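Local structure of possible transcriptional regulatory arsR-family protein (Mycobacterium bovis, 3GW2) at residues G19-N24 with G65-A70; L31-Q36 with A45-M50. The protein is probably an ArsR-family DNA-binding transcriptional regulator, part of a network that coordinates tolerance to the antitubercular drug bedaquiline. All blocks are in the same frame, centred on the assembly; numbering follows the deposited sequence.

From the N terminus the chain runs through helix 11-22, turns at Asn24 into helix 27-34, passes the short strand 39-40 and enters helices 41-48 and 52-64 of the helix-turn-helix before reaching the hairpin of strands 68-73 and 76-81. Contact 2 closes the short loop between helix 27-34 and helix 41-48. Contact 1 closes a much longer one, from the end of helix 11-22 to the turn after helix 52-64, and contact 2 lies wholly within it. Their centres are about 14 Å apart, yet they share a core: Leu31 and Leu34 of helix 27-34 pack on Val68, and Leu31 also meets Leu22 and Leu67.

Contact 1. Residues G19-N24 with G65-A70; sequences GKALAN and GGLVEA
Where helix 52-64 of the helix-turn-helix gives way to strand 68-73, the turn Gly65-Leu67 packs on the last turn of helix 11-22, in the hydrophobic core of the winged domain. The backbones come close at Ala21 and Gly65, whose CA atoms are 5.2 Å apart. The methyl of Ala21 points toward the turn and lies 3.9 Å from Gly65 CA; Gly65, with no side chain, lets its backbone come this close to the methyl. Gly66 follows with positive phi (75°) and forms the Schellman motif that ends helix 52-64, turning the chain toward the strand. Leu67 then reaches back to helix 11-22. Its CG stands anti to the carbonyl carbon (chi1 -63°), and one branch does the touching: CD1 sits 3.7 Å from Ala21 CB and 3.8 Å from Leu22 CD2, straddling the two neighbouring residues. Leu22 and Leu67 cross at about a right angle, methyl against methyl. The contact is wholly apolar and buried. Around it, Leu28 and Leu31 of helix 27-34 pack on Leu22, while Leu62 of helix 52-64 and Val86 and Leu89 of helix 84-98 touch Leu67. The second subunit adds its Gly19 against Leu22 and its Val96 against Leu67, so the same leucines also face the dimer interface. Beyond the helix end, Asn24 OD1 caps Arg27 N at the start of helix 27-34, and the Arg27 side chain bonds back to the carbonyl oxygens of Lys20 and Ala21, tying the turn between the two helices. An N-terminal helix packed where the second helix of the helix-turn-helix passes into the wing hairpin is consistent with the winged helix-turn-helix fold of the ArsR family.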
loop_
_atom_site.group_PDB
_atom_site.type_symbol
_atom_site.label_atom_id
_atom_site.label_comp_id
_atom_site.label_asym_id
_atom_site.label_seq_id
_atom_site.Cartn_x
_atom_site.Cartn_y
_atom_site.Cartn_z
ATOM N N GLY A 19 3.499 -0.804 0.742
ATOM C CA GLY A 19 2.319 -1.015 1.563
ATOM C C GLY A 19 2.515 -0.622 3.018
ATOM O O GLY A 19 1.654 0.030 3.611
ATOM N N LYS A 20 3.646 -1.028 3.591
ATOM C CA LYS A 20 4.006 -0.654 4.960
ATOM C C LYS A 20 4.029 0.863 5.118
ATOM O O LYS A 20 3.474 1.385 6.077
ATOM C CB LYS A 20 5.361 -1.261 5.345
ATOM C CG LYS A 20 5.785 -1.023 6.803
ATOM C CD LYS A 20 6.862 -2.037 7.230
ATOM C CE LYS A 20 7.106 -2.007 8.745
ATOM N NZ LYS A 20 7.317 -0.599 9.226
ATOM N N ALA A 21 4.638 1.567 4.162
ATOM C CA ALA A 21 4.672 3.037 4.186
ATOM C C ALA A 21 3.277 3.646 4.167
ATOM O O ALA A 21 3.037 4.666 4.816
ATOM C CB ALA A 21 5.490 3.579 3.020
ATOM N N LEU A 22 2.363 3.016 3.425
ATOM C CA LEU A 22 1.010 3.527 3.258
ATOM C C LEU A 22 0.105 3.161 4.420
ATOM O O LEU A 22 -0.987 3.702 4.551
ATOM C CB LEU A 22 0.396 3.005 1.943
ATOM C CG LEU A 22 0.890 3.566 0.603
ATOM C CD1 LEU A 22 0.344 2.752 -0.600
ATOM C CD2 LEU A 22 0.545 5.042 0.444
ATOM N N ALA A 23 0.567 2.250 5.269
ATOM C CA ALA A 23 -0.291 1.599 6.265
ATOM C C ALA A 23 -0.517 2.411 7.541
ATOM O O ALA A 23 -0.634 1.843 8.613
ATOM C CB ALA A 23 0.264 0.210 6.616
ATOM N N ASN A 24 -0.581 3.732 7.420
ATOM C CA ASN A 24 -0.820 4.596 8.562
ATOM C C ASN A 24 -1.590 5.816 8.083
ATOM O O ASN A 24 -1.082 6.601 7.279
ATOM C CB ASN A 24 0.511 4.980 9.223
ATOM C CG ASN A 24 0.330 5.828 10.476
ATOM O OD1 ASN A 24 -0.127 6.968 10.407
ATOM N ND2 ASN A 24 0.700 5.277 11.622
ATOM N N GLY A 65 9.667 3.166 1.951
ATOM C CA GLY A 65 8.731 2.655 0.969
ATOM C C GLY A 65 8.902 3.301 -0.395
ATOM O O GLY A 65 8.129 3.026 -1.313
ATOM N N GLY A 66 9.913 4.162 -0.528
ATOM C CA GLY A 66 10.240 4.776 -1.806
ATOM C C GLY A 66 9.289 5.877 -2.235
ATOM O O GLY A 66 9.294 6.279 -3.406
ATOM N N LEU A 67 8.509 6.394 -1.288
ATOM C CA LEU A 67 7.405 7.300 -1.596
ATOM C C LEU A 67 7.793 8.779 -1.525
ATOM O O LEU A 67 7.137 9.630 -2.130
ATOM C CB LEU A 67 6.207 7.024 -0.677
ATOM C CG LEU A 67 5.530 5.650 -0.763
ATOM C CD1 LEU A 67 4.291 5.620 0.114
ATOM C CD2 LEU A 67 5.178 5.266 -2.199
ATOM N N VAL A 68 8.847 9.077 -0.771
ATOM C CA VAL A 68 9.387 10.431 -0.691
ATOM C C VAL A 68 10.913 10.403 -0.867
ATOM O O VAL A 68 11.549 9.360 -0.664
ATOM C CB VAL A 68 9.026 11.135 0.649
ATOM C CG1 VAL A 68 7.511 11.366 0.767
ATOM C CG2 VAL A 68 9.563 10.358 1.862
ATOM N N GLU A 69 11.486 11.539 -1.262
ATOM C CA GLU A 69 12.938 11.718 -1.240
ATOM C C GLU A 69 13.272 12.909 -0.364
ATOM O O GLU A 69 12.404 13.739 -0.093
ATOM C CB GLU A 69 13.505 11.903 -2.646
ATOM C CG GLU A 69 13.208 10.718 -3.553
ATOM C CD GLU A 69 14.438 10.143 -4.204
ATOM O OE1 GLU A 69 15.445 10.875 -4.335
ATOM O OE2 GLU A 69 14.398 8.952 -4.599
ATOM N N ALA A 70 14.525 12.977 0.080
ATOM C CA ALA A 70 14.965 13.990 1.016
ATOM C C ALA A 70 16.247 14.653 0.541
ATOM O O ALA A 70 17.056 14.042 -0.153
ATOM C CB ALA A 70 15.169 13.386 2.394
#

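Contact 2. Residues L31-Q36 with A45-M50; sequences LDLLAQ and ATATGM
Helix 41-48, the first helix of the helix-turn-helix, rests here against the end of helix 27-34 through a small, purely apolar contact near the surface. Leu33 carries one side of it. With CG anti to the backbone N (chi1 -173°), its isobutyl group extends from helix 27-34 and sets both methyls against the same carbon, Ala47 CB, CD2 more closely at 3.6 Å and CD1 at 3.9 Å. Thr48 CG2 lies at the margin, 4.5 Å from Leu33 CD2. The backbones stay well apart, 8.0 Å between the CA atoms of Leu33 and Ala47, with the leucine side chain bridging the gap. Ile44, about one turn earlier on helix 41-48, also packs on Leu33 and on the buried Leu34.

Polar interactions serve the helix end instead. Thr48 turns its hydroxyl back to its own helix, where OG1 bonds to Ile44 O, while Arg26 NH2 holds Thr48 O. Gly49, at positive phi (68°), makes the Schellman turn that leads toward helix 52-64, and Met50 N closes it with a 2.8 Å hydrogen bond to Ala45 O.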
loop_
_atom_site.group_PDB
_atom_site.type_symbol
_atom_site.label_atom_id
_atom_site.label_comp_id
_atom_site.label_asym_id
_atom_site.label_seq_id
_atom_site.Cartn_x
_atom_site.Cartn_y
_atom_site.Cartn_z
ATOM N N LEU A 31 1.596 12.932 2.738
ATOM C CA LEU A 31 1.557 12.802 1.277
ATOM C C LEU A 31 0.661 13.846 0.634
ATOM O O LEU A 31 1.046 14.467 -0.358
ATOM C CB LEU A 31 1.169 11.370 0.864
ATOM C CG LEU A 31 2.223 10.296 1.141
ATOM C CD1 LEU A 31 1.706 8.925 0.722
ATOM C CD2 LEU A 31 3.533 10.605 0.415
ATOM N N ASP A 32 -0.516 14.077 1.217
ATOM C CA ASP A 32 -1.410 15.144 0.740
ATOM C C ASP A 32 -0.763 16.506 0.846
ATOM O O ASP A 32 -0.919 17.348 -0.039
ATOM C CB ASP A 32 -2.735 15.141 1.504
ATOM C CG ASP A 32 -3.861 14.525 0.701
ATOM O OD1 ASP A 32 -4.114 14.975 -0.442
ATOM O OD2 ASP A 32 -4.506 13.587 1.201
ATOM N N LEU A 33 -0.006 16.708 1.921
ATOM C CA LEU A 33 0.681 17.970 2.152
ATOM C C LEU A 33 1.788 18.232 1.132
ATOM O O LEU A 33 1.957 19.363 0.667
ATOM C CB LEU A 33 1.248 18.017 3.571
ATOM C CG LEU A 33 1.847 19.347 3.996
ATOM C CD1 LEU A 33 0.765 20.420 4.187
ATOM C CD2 LEU A 33 2.659 19.155 5.257
ATOM N N LEU A 34 2.536 17.189 0.788
ATOM C CA LEU A 34 3.647 17.324 -0.149
ATOM C C LEU A 34 3.182 17.325 -1.605
ATOM O O LEU A 34 3.965 17.591 -2.507
ATOM C CB LEU A 34 4.666 16.201 0.076
ATOM C CG LEU A 34 5.390 16.149 1.427
ATOM C CD1 LEU A 34 6.295 14.958 1.450
ATOM C CD2 LEU A 34 6.174 17.428 1.678
ATOM N N ALA A 35 1.905 17.023 -1.817
ATOM C CA ALA A 35 1.353 16.809 -3.146
ATOM C C ALA A 35 0.503 17.981 -3.540
ATOM O O ALA A 35 -0.655 18.045 -3.147
ATOM C CB ALA A 35 0.505 15.515 -3.173
ATOM N N GLN A 36 1.074 18.931 -4.280
ATOM C CA GLN A 36 2.506 18.927 -4.583
ATOM C C GLN A 36 3.252 20.175 -4.031
ATOM O O GLN A 36 2.697 21.282 -3.901
ATOM C CB GLN A 36 2.742 18.700 -6.084
ATOM C CG GLN A 36 4.201 18.462 -6.510
ATOM C CD GLN A 36 4.700 17.034 -6.323
ATOM O OE1 GLN A 36 3.993 16.054 -6.610
ATOM N NE2 GLN A 36 5.947 16.909 -5.875
ATOM N N ALA A 45 5.784 18.831 10.226
ATOM C CA ALA A 45 5.421 18.524 11.608
ATOM C C ALA A 45 4.334 19.482 12.092
ATOM O O ALA A 45 3.317 19.066 12.656
ATOM C CB ALA A 45 6.643 18.633 12.494
ATOM N N THR A 46 4.556 20.769 11.858
ATOM C CA THR A 46 3.623 21.818 12.256
ATOM C C THR A 46 2.273 21.710 11.529
ATOM O O THR A 46 1.210 21.829 12.157
ATOM C CB THR A 46 4.246 23.190 12.010
ATOM O OG1 THR A 46 5.448 23.298 12.793
ATOM C CG2 THR A 46 3.283 24.318 12.420
ATOM N N ALA A 47 2.320 21.469 10.218
ATOM C CA ALA A 47 1.106 21.346 9.416
ATOM C C ALA A 47 0.258 20.146 9.828
ATOM O O ALA A 47 -0.965 20.206 9.781
ATOM C CB ALA A 47 1.443 21.271 7.914
ATOM N N THR A 48 0.895 19.058 10.223
ATOM C CA THR A 48 0.143 17.846 10.546
ATOM C C THR A 48 -0.097 17.689 12.049
ATOM O O THR A 48 -0.710 16.714 12.478
ATOM C CB THR A 48 0.874 16.598 10.065
ATOM O OG1 THR A 48 2.150 16.544 10.717
ATOM C CG2 THR A 48 1.039 16.638 8.558
ATOM N N GLY A 49 0.378 18.648 12.839
ATOM C CA GLY A 49 0.252 18.576 14.292
ATOM C C GLY A 49 1.086 17.464 14.932
ATOM O O GLY A 49 0.760 17.024 16.022
HETATM N N MSE A 50 2.162 17.027 14.269
HETATM C CA MSE A 50 3.025 15.973 14.810
HETATM C C MSE A 50 4.212 16.607 15.503
HETATM O O MSE A 50 4.736 17.595 15.017
HETATM C CB MSE A 50 3.568 15.047 13.711
HETATM C CG MSE A 50 2.533 14.197 12.985
HETATM SE SE MSE A 50 3.405 13.346 11.443
HETATM C CE MSE A 50 1.780 12.827 10.449
#